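Local coordinates for protein amidohydrolase (Pseudomonas aeruginosa, PDB 2I5G) that probably hydrolyses dipeptides as a metal-dependent peptidase of the membrane dipeptidase (M19) family, which is built on a TIM-barrel fold, at residues C130-G135 with Y268-T273; E143-M148 with I169-K174; L282-V287 with P291-T296. The protein carries 2 engineered substitutions. All coordinates share one frame; numbering follows the deposited sequence.

How the contacts relate
In this barrel protein, the chemistry of each contact follows its place in the fold. Contact 1 lies at the surface, where two long loops meet through an aromatic side chain and a charge pair linked weakly through water. Contact 2 is partly buried between two successive helices of the outer layer and rests on aliphatic carbon. Contact 3, also partly buried but across the chain's centre from contact 2, sets a loop against the helix that follows it, combining a glycine backbone with an isoleucine-leucine touch. Within one chain none of the three touches another, yet the dimer connects two: R270 of contact 1 forms a salt bridge with E143, from the contact 2 helix of the second subunit.

Contact 1 of 3, residues C130-G135 with Y268-T273; sequences CYERDG and YARRLT
Y131 reaches across to L272 and T273 where the loop between strand 113-117 and helix 139-151 meets the one between helices 256-263 and 291-299 of this TIM-barrel protein. Its CB, 4.8 Å from L272 CB, starts the approach. With CG set opposite the carbonyl carbon (chi1 -71°), the ring leans obliquely toward the other loop. CD2 comes within 3.9 Å of L272 O, and one step further CE2 packs 3.7 Å from T273 CB, with OG1 and CG2 of that threonine scarcely more distant. The CD2-CE2 bond thus meets first a backbone oxygen and then a threonine side chain. The rest of Y131 is flanked by N121 and H189 of nearby loops.

E132 OE2 and R270 NH2 stand 4.3 Å apart, too far for a salt bridge, but a water can bridge them, donating to E132 OE2 and accepting a weak bond from R270 NH2. Both side chains have firmer partners elsewhere: E132 OE1 accepts from G139 N of the second subunit, and R270 forms salt bridges with E143 of that subunit and D265 of its own chain. R271 braces its own loop: NE donates to T273 O at 2.9 Å, 36° above the carbonyl plane.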
loop_
_atom_site.group_PDB
_atom_site.type_symbol
_atom_site.label_atom_id
_atom_site.label_comp_id
_atom_site.label_asym_id
_atom_site.label_seq_id
_atom_site.Cartn_x
_atom_site.Cartn_y
_atom_site.Cartn_z
ATOM N N CYS A 130 -7.551 10.655 -4.118
ATOM C CA CYS A 130 -8.367 11.826 -3.833
ATOM C C CYS A 130 -9.719 11.601 -3.155
ATOM O O CYS A 130 -10.464 12.557 -2.946
ATOM C CB CYS A 130 -8.574 12.633 -5.122
ATOM S SG CYS A 130 -9.453 11.742 -6.423
ATOM N N TYR A 131 -10.047 10.367 -2.802
ATOM C CA TYR A 131 -11.331 10.124 -2.149
ATOM C C TYR A 131 -11.207 9.728 -0.687
ATOM O O TYR A 131 -12.149 9.193 -0.109
ATOM C CB TYR A 131 -12.112 9.030 -2.874
ATOM C CG TYR A 131 -12.646 9.430 -4.225
ATOM C CD1 TYR A 131 -11.843 9.361 -5.361
ATOM C CD2 TYR A 131 -13.971 9.852 -4.373
ATOM C CE1 TYR A 131 -12.344 9.696 -6.617
ATOM C CE2 TYR A 131 -14.483 10.192 -5.630
ATOM C CZ TYR A 131 -13.662 10.109 -6.747
ATOM O OH TYR A 131 -14.147 10.455 -7.991
ATOM N N GLU A 132 -10.061 10.006 -0.080
ATOM C CA GLU A 132 -9.833 9.624 1.307
ATOM C C GLU A 132 -8.790 10.533 1.951
ATOM O O GLU A 132 -8.048 11.223 1.255
ATOM C CB GLU A 132 -9.350 8.172 1.327
ATOM C CG GLU A 132 -9.064 7.574 2.686
ATOM C CD GLU A 132 -8.580 6.130 2.584
ATOM O OE1 GLU A 132 -8.685 5.401 3.590
ATOM O OE2 GLU A 132 -8.092 5.720 1.505
ATOM N N ARG A 133 -8.750 10.535 3.281
ATOM C CA ARG A 133 -7.778 11.325 4.030
ATOM C C ARG A 133 -6.423 11.080 3.355
ATOM O O ARG A 133 -5.984 9.939 3.230
ATOM C CB ARG A 133 -7.748 10.845 5.482
ATOM C CG ARG A 133 -6.822 11.619 6.402
ATOM C CD ARG A 133 -6.294 10.712 7.517
ATOM N NE ARG A 133 -7.363 10.087 8.294
ATOM C CZ ARG A 133 -7.211 8.994 9.039
ATOM N NH1 ARG A 133 -6.035 8.390 9.117
ATOM N NH2 ARG A 133 -8.241 8.498 9.705
ATOM N N ASP A 134 -5.769 12.151 2.917
ATOM C CA ASP A 134 -4.491 12.051 2.213
ATOM C C ASP A 134 -3.296 12.135 3.155
ATOM O O ASP A 134 -3.049 13.170 3.761
ATOM C CB ASP A 134 -4.437 13.157 1.144
ATOM C CG ASP A 134 -3.194 13.093 0.271
ATOM O OD1 ASP A 134 -3.227 13.662 -0.843
ATOM O OD2 ASP A 134 -2.181 12.498 0.692
ATOM N N GLY A 135 -2.546 11.042 3.266
ATOM C CA GLY A 135 -1.391 11.013 4.152
ATOM C C GLY A 135 -0.092 11.590 3.607
ATOM O O GLY A 135 0.887 11.721 4.341
ATOM N N TYR A 268 -13.737 -3.760 -5.964
ATOM C CA TYR A 268 -14.755 -4.650 -5.406
ATOM C C TYR A 268 -15.186 -4.327 -3.974
ATOM O O TYR A 268 -16.245 -4.764 -3.539
ATOM C CB TYR A 268 -14.254 -6.101 -5.440
ATOM C CG TYR A 268 -13.311 -6.438 -4.304
ATOM C CD1 TYR A 268 -13.801 -6.721 -3.028
ATOM C CD2 TYR A 268 -11.928 -6.392 -4.482
ATOM C CE1 TYR A 268 -12.940 -6.942 -1.956
ATOM C CE2 TYR A 268 -11.054 -6.612 -3.416
ATOM C CZ TYR A 268 -11.568 -6.885 -2.156
ATOM O OH TYR A 268 -10.714 -7.102 -1.093
ATOM N N ALA A 269 -14.362 -3.594 -3.233
ATOM C CA ALA A 269 -14.677 -3.273 -1.840
ATOM C C ALA A 269 -15.737 -2.195 -1.665
ATOM O O ALA A 269 -16.616 -2.038 -2.500
ATOM C CB ALA A 269 -13.408 -2.876 -1.101
ATOM N N ARG A 270 -15.647 -1.454 -0.568
ATOM C CA ARG A 270 -16.611 -0.403 -0.267
ATOM C C ARG A 270 -16.822 0.604 -1.400
ATOM O O ARG A 270 -15.943 0.841 -2.222
ATOM C CB ARG A 270 -16.184 0.337 1.000
ATOM C CG ARG A 270 -14.885 1.075 0.836
ATOM C CD ARG A 270 -14.364 1.638 2.147
ATOM N NE ARG A 270 -13.131 2.378 1.908
ATOM C CZ ARG A 270 -12.024 1.827 1.427
ATOM N NH1 ARG A 270 -12.002 0.531 1.149
ATOM N NH2 ARG A 270 -10.956 2.581 1.187
ATOM N N ARG A 271 -18.005 1.198 -1.430
ATOM C CA ARG A 271 -18.333 2.178 -2.448
ATOM C C ARG A 271 -17.621 3.492 -2.147
ATOM O O ARG A 271 -17.814 4.078 -1.083
ATOM C CB ARG A 271 -19.849 2.396 -2.488
ATOM C CG ARG A 271 -20.309 3.390 -3.535
ATOM C CD ARG A 271 -21.558 2.893 -4.231
ATOM N NE ARG A 271 -21.507 3.216 -5.652
ATOM C CZ ARG A 271 -22.057 2.475 -6.608
ATOM N NH1 ARG A 271 -22.705 1.361 -6.294
ATOM N NH2 ARG A 271 -21.949 2.846 -7.881
ATOM N N LEU A 272 -16.796 3.944 -3.087
ATOM C CA LEU A 272 -16.059 5.193 -2.928
ATOM C C LEU A 272 -16.870 6.379 -3.436
ATOM O O LEU A 272 -16.736 7.493 -2.942
ATOM C CB LEU A 272 -14.740 5.129 -3.701
ATOM C CG LEU A 272 -13.760 4.044 -3.262
ATOM C CD1 LEU A 272 -12.554 4.006 -4.184
ATOM C CD2 LEU A 272 -13.351 4.317 -1.826
ATOM N N THR A 273 -17.713 6.134 -4.431
ATOM C CA THR A 273 -18.521 7.199 -5.008
ATOM C C THR A 273 -19.575 6.628 -5.946
ATOM O O THR A 273 -19.671 5.414 -6.135
ATOM C CB THR A 273 -17.638 8.185 -5.817
ATOM O OG1 THR A 273 -18.377 9.376 -6.101
ATOM C CG2 THR A 273 -17.207 7.555 -7.138
HETATM O O HOH W 1 -8.341 2.647 1.677
#

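Contact 2 of 3, residues E143-M148 with I169-K174; sequences EIVAEM and ILESKK
V145 points from helix 139-151 at the end of helix 162-171 and meets E171 and S172 there. These are consecutive helices of the outer layer of a TIM barrel, separated along the chain by the short strand 154-156, so the contact joins two helices adjacent in sequence at the periphery of the barrel. The side chains of V145 and E171 cross obliquely, and both use carbon at the crossing. V145 CG1 lies 3.7 Å from E171 CG, while V145 CB is 3.9 Å from the same methylene. The glutamate chain is bent there: CG lies opposite the backbone N, and a chi2 of 76° then turns the carboxylate aside from the line of approach. That turn lets the residue serve two purposes, since its methylene covers the valine while OE1 forms a salt bridge with R142, one turn earlier on the valine's own helix.

The same valine branch also settles against the point where the second helix gives way to loop. S172, the first residue to leave helical geometry, brings its CA to 3.9 Å and its CB to 4.0 Å from V145 CG1. One methyl group is therefore shared by two successive residues. Other residues of the valine's helix serve different surfaces: I144 and M148 (a selenomethionine here) pack on V105 of helix 103-110, and E143 packs on I102. The serine hydroxyl turns to its own loop, where S172 OG donates to K174 O at 2.7 Å, tilted 25° from the carbonyl plane.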
loop_
_atom_site.group_PDB
_atom_site.type_symbol
_atom_site.label_atom_id
_atom_site.label_comp_id
_atom_site.label_asym_id
_atom_site.label_seq_id
_atom_site.Cartn_x
_atom_site.Cartn_y
_atom_site.Cartn_z
ATOM N N GLU A 143 11.058 7.042 -3.737
ATOM C CA GLU A 143 12.007 6.218 -4.466
ATOM C C GLU A 143 11.399 5.899 -5.821
ATOM O O GLU A 143 12.104 5.823 -6.828
ATOM C CB GLU A 143 12.312 4.926 -3.706
ATOM C CG GLU A 143 12.927 5.148 -2.334
ATOM C CD GLU A 143 13.571 3.893 -1.760
ATOM O OE1 GLU A 143 14.625 3.472 -2.284
ATOM O OE2 GLU A 143 13.019 3.332 -0.785
ATOM N N ILE A 144 10.082 5.717 -5.849
ATOM C CA ILE A 144 9.412 5.427 -7.104
ATOM C C ILE A 144 9.462 6.640 -8.025
ATOM O O ILE A 144 9.696 6.500 -9.217
ATOM C CB ILE A 144 7.944 4.997 -6.886
ATOM C CG1 ILE A 144 7.897 3.620 -6.229
ATOM C CG2 ILE A 144 7.220 4.916 -8.222
ATOM C CD1 ILE A 144 8.457 2.496 -7.105
ATOM N N VAL A 145 9.256 7.831 -7.478
ATOM C CA VAL A 145 9.300 9.035 -8.302
ATOM C C VAL A 145 10.679 9.156 -8.925
ATOM O O VAL A 145 10.812 9.370 -10.129
ATOM C CB VAL A 145 9.027 10.309 -7.482
ATOM C CG1 VAL A 145 9.237 11.546 -8.356
ATOM C CG2 VAL A 145 7.603 10.287 -6.946
ATOM N N ALA A 146 11.702 9.013 -8.086
ATOM C CA ALA A 146 13.089 9.090 -8.527
ATOM C C ALA A 146 13.375 8.154 -9.704
ATOM O O ALA A 146 13.837 8.607 -10.751
ATOM C CB ALA A 146 14.018 8.766 -7.366
ATOM N N GLU A 147 13.107 6.856 -9.539
ATOM C CA GLU A 147 13.349 5.897 -10.616
ATOM C C GLU A 147 12.565 6.255 -11.879
ATOM O O GLU A 147 13.072 6.101 -12.988
ATOM C CB GLU A 147 12.991 4.469 -10.187
ATOM C CG GLU A 147 13.246 3.423 -11.283
ATOM C CD GLU A 147 14.735 3.186 -11.557
ATOM O OE1 GLU A 147 15.534 4.136 -11.418
ATOM O OE2 GLU A 147 15.108 2.051 -11.927
HETATM N N MSE A 148 11.332 6.727 -11.714
HETATM C CA MSE A 148 10.515 7.121 -12.860
HETATM C C MSE A 148 11.182 8.270 -13.624
HETATM O O MSE A 148 11.096 8.339 -14.855
HETATM C CB MSE A 148 9.110 7.538 -12.406
HETATM C CG MSE A 148 8.234 6.373 -11.977
HETATM SE SE MSE A 148 6.466 6.881 -11.330
HETATM C CE MSE A 148 5.723 7.497 -13.006
ATOM N N ILE A 169 4.974 16.967 -7.090
ATOM C CA ILE A 169 5.370 18.064 -7.966
ATOM C C ILE A 169 6.716 18.639 -7.526
ATOM O O ILE A 169 7.552 19.013 -8.355
ATOM C CB ILE A 169 4.324 19.206 -7.958
ATOM C CG1 ILE A 169 2.973 18.680 -8.454
ATOM C CG2 ILE A 169 4.815 20.365 -8.832
ATOM C CD1 ILE A 169 1.847 19.681 -8.355
ATOM N N LEU A 170 6.913 18.700 -6.215
ATOM C CA LEU A 170 8.133 19.238 -5.629
ATOM C C LEU A 170 9.314 18.270 -5.687
ATOM O O LEU A 170 10.464 18.688 -5.619
ATOM C CB LEU A 170 7.853 19.617 -4.171
ATOM C CG LEU A 170 7.703 21.081 -3.736
ATOM C CD1 LEU A 170 7.207 21.956 -4.871
ATOM C CD2 LEU A 170 6.753 21.127 -2.549
ATOM N N GLU A 171 9.026 16.979 -5.822
ATOM C CA GLU A 171 10.060 15.945 -5.852
ATOM C C GLU A 171 10.587 15.567 -7.238
ATOM O O GLU A 171 11.778 15.308 -7.397
ATOM C CB GLU A 171 9.531 14.695 -5.130
ATOM C CG GLU A 171 10.294 13.390 -5.365
ATOM C CD GLU A 171 11.601 13.306 -4.603
ATOM O OE1 GLU A 171 11.604 13.565 -3.381
ATOM O OE2 GLU A 171 12.627 12.963 -5.227
ATOM N N SER A 172 9.714 15.531 -8.240
ATOM C CA SER A 172 10.156 15.152 -9.579
ATOM C C SER A 172 11.007 16.232 -10.215
ATOM O O SER A 172 10.765 17.426 -10.022
ATOM C CB SER A 172 8.966 14.863 -10.489
ATOM O OG SER A 172 8.336 16.069 -10.872
ATOM N N LYS A 173 11.999 15.798 -10.982
ATOM C CA LYS A 173 12.913 16.703 -11.673
ATOM C C LYS A 173 12.469 16.862 -13.119
ATOM O O LYS A 173 13.134 17.504 -13.933
ATOM C CB LYS A 173 14.335 16.147 -11.608
ATOM C CG LYS A 173 14.877 16.115 -10.194
ATOM C CD LYS A 173 16.161 15.341 -10.089
ATOM C CE LYS A 173 16.623 15.337 -8.651
ATOM N NZ LYS A 173 17.814 14.482 -8.453
ATOM N N LYS A 174 11.328 16.258 -13.421
ATOM C CA LYS A 174 10.742 16.306 -14.746
ATOM C C LYS A 174 9.283 16.677 -14.565
ATOM O O LYS A 174 8.645 16.268 -13.591
ATOM C CB LYS A 174 10.846 14.941 -15.430
ATOM C CG LYS A 174 12.236 14.586 -15.932
ATOM C CD LYS A 174 12.674 15.511 -17.061
ATOM C CE LYS A 174 13.880 14.931 -17.778
ATOM N NZ LYS A 174 14.298 15.724 -18.972
#

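Contact 3 of 3, residues L282-V287 with P291-T296; sequences LGIRTV and PNLTET
The carbonyl oxygen of N292, the residue that packs on G283 across this turn, is gripped by two donors of a single residue one helical turn later. T296 N supplies the regular helix bond, at 3.0 Å from N292 O, and T296 OG1 adds a second at 2.7 Å, reaching that oxygen nearly along the C=O axis. The threonine hydroxyl thus finds its acceptor within the same helix, 291-299.

On the loop side, N292 CB lies 3.5 Å from G283 O. The glycine has a positive phi of 115°, a conformation in which a side chain would press on the preceding carbonyl. I284 follows with an extended side chain, CG1 opposite the backbone N (chi1 -171°), which carries CD1 to 4.2 Å from L293 CD2. Both residues also rest on I225 of helix 225-239, and L293 touches M311 of helix 304-323, so loop and helix share one apolar layer in this part of the TIM-barrel protein. Between the segments, E289 OE1 accepts from the backbone N of both R285 and T286. The chemistry implies a division of labour: polar bonds shape the helix turn and the connecting bend, while aliphatic packing seats them against the surrounding helices.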
loop_
_atom_site.group_PDB
_atom_site.type_symbol
_atom_site.label_atom_id
_atom_site.label_comp_id
_atom_site.label_asym_id
_atom_site.label_seq_id
_atom_site.Cartn_x
_atom_site.Cartn_y
_atom_site.Cartn_z
ATOM N N LEU A 282 -22.723 16.962 -25.272
ATOM C CA LEU A 282 -23.299 16.876 -26.605
ATOM C C LEU A 282 -22.391 17.587 -27.596
ATOM O O LEU A 282 -22.005 18.734 -27.386
ATOM C CB LEU A 282 -24.692 17.504 -26.616
ATOM C CG LEU A 282 -25.403 17.609 -27.968
ATOM C CD1 LEU A 282 -25.526 16.243 -28.636
ATOM C CD2 LEU A 282 -26.774 18.224 -27.740
ATOM N N GLY A 283 -22.047 16.892 -28.672
ATOM C CA GLY A 283 -21.167 17.466 -29.666
ATOM C C GLY A 283 -19.863 16.691 -29.697
ATOM O O GLY A 283 -19.062 16.832 -30.628
ATOM N N ILE A 284 -19.638 15.874 -28.672
ATOM C CA ILE A 284 -18.431 15.056 -28.601
ATOM C C ILE A 284 -18.652 13.835 -27.707
ATOM O O ILE A 284 -17.957 13.632 -26.716
ATOM C CB ILE A 284 -17.216 15.893 -28.103
ATOM C CG1 ILE A 284 -15.935 15.069 -28.254
ATOM C CG2 ILE A 284 -17.437 16.364 -26.666
ATOM C CD1 ILE A 284 -14.665 15.856 -28.040
ATOM N N ARG A 285 -19.640 13.024 -28.084
ATOM C CA ARG A 285 -20.007 11.811 -27.359
ATOM C C ARG A 285 -19.149 10.603 -27.754
ATOM O O ARG A 285 -19.071 9.624 -27.015
ATOM C CB ARG A 285 -21.481 11.482 -27.611
ATOM C CG ARG A 285 -22.461 12.494 -27.072
ATOM C CD ARG A 285 -22.945 12.103 -25.686
ATOM N NE ARG A 285 -23.953 13.030 -25.164
ATOM C CZ ARG A 285 -25.138 13.262 -25.728
ATOM N NH1 ARG A 285 -25.484 12.644 -26.848
ATOM N NH2 ARG A 285 -25.991 14.105 -25.158
ATOM N N THR A 286 -18.529 10.662 -28.926
ATOM C CA THR A 286 -17.678 9.569 -29.388
ATOM C C THR A 286 -16.329 10.085 -29.885
ATOM O O THR A 286 -16.200 11.235 -30.314
ATOM C CB THR A 286 -18.335 8.769 -30.535
ATOM O OG1 THR A 286 -18.605 9.643 -31.636
ATOM C CG2 THR A 286 -19.624 8.126 -30.072
ATOM N N VAL A 287 -15.324 9.222 -29.821
ATOM C CA VAL A 287 -13.986 9.579 -30.256
ATOM C C VAL A 287 -14.022 10.128 -31.677
ATOM O O VAL A 287 -13.378 11.132 -31.981
ATOM C CB VAL A 287 -13.055 8.353 -30.201
ATOM C CG1 VAL A 287 -11.642 8.747 -30.602
ATOM C CG2 VAL A 287 -13.063 7.767 -28.797
ATOM N N PRO A 291 -12.842 16.068 -33.976
ATOM C CA PRO A 291 -12.760 17.303 -34.768
ATOM C C PRO A 291 -13.729 18.440 -34.427
ATOM O O PRO A 291 -13.508 19.577 -34.836
ATOM C CB PRO A 291 -12.913 16.809 -36.214
ATOM C CG PRO A 291 -13.582 15.480 -36.077
ATOM C CD PRO A 291 -12.941 14.891 -34.855
ATOM N N ASN A 292 -14.788 18.157 -33.677
ATOM C CA ASN A 292 -15.734 19.208 -33.310
ATOM C C ASN A 292 -15.143 20.106 -32.232
ATOM O O ASN A 292 -15.634 21.211 -31.985
ATOM C CB ASN A 292 -17.031 18.607 -32.781
ATOM C CG ASN A 292 -17.724 17.745 -33.796
ATOM O OD1 ASN A 292 -18.746 17.129 -33.505
ATOM N ND2 ASN A 292 -17.176 17.692 -34.999
ATOM N N LEU A 293 -14.090 19.618 -31.585
ATOM C CA LEU A 293 -13.429 20.361 -30.526
ATOM C C LEU A 293 -12.478 21.394 -31.123
ATOM O O LEU A 293 -12.249 22.458 -30.545
ATOM C CB LEU A 293 -12.683 19.386 -29.614
ATOM C CG LEU A 293 -12.098 19.934 -28.312
ATOM C CD1 LEU A 293 -13.104 20.834 -27.609
ATOM C CD2 LEU A 293 -11.706 18.767 -27.426
ATOM N N THR A 294 -11.924 21.077 -32.285
ATOM C CA THR A 294 -11.023 21.996 -32.966
ATOM C C THR A 294 -11.881 23.117 -33.531
ATOM O O THR A 294 -11.570 24.296 -33.373
ATOM C CB THR A 294 -10.271 21.288 -34.114
ATOM O OG1 THR A 294 -9.362 20.327 -33.560
ATOM C CG2 THR A 294 -9.488 22.290 -34.953
ATOM N N GLU A 295 -12.971 22.736 -34.184
ATOM C CA GLU A 295 -13.890 23.698 -34.769
ATOM C C GLU A 295 -14.487 24.607 -33.696
ATOM O O GLU A 295 -14.579 25.819 -33.884
ATOM C CB GLU A 295 -15.005 22.961 -35.517
ATOM C CG GLU A 295 -16.185 23.840 -35.920
ATOM C CD GLU A 295 -17.214 23.098 -36.763
ATOM O OE1 GLU A 295 -17.485 21.910 -36.475
ATOM O OE2 GLU A 295 -17.765 23.711 -37.707
ATOM N N THR A 296 -14.887 24.023 -32.569
ATOM C CA THR A 296 -15.478 24.800 -31.485
ATOM C C THR A 296 -14.498 25.816 -30.914
ATOM O O THR A 296 -14.702 27.020 -31.045
ATOM C CB THR A 296 -16.003 23.884 -30.351
ATOM O OG1 THR A 296 -17.136 23.141 -30.824
ATOM C CG2 THR A 296 -16.427 24.710 -29.144
#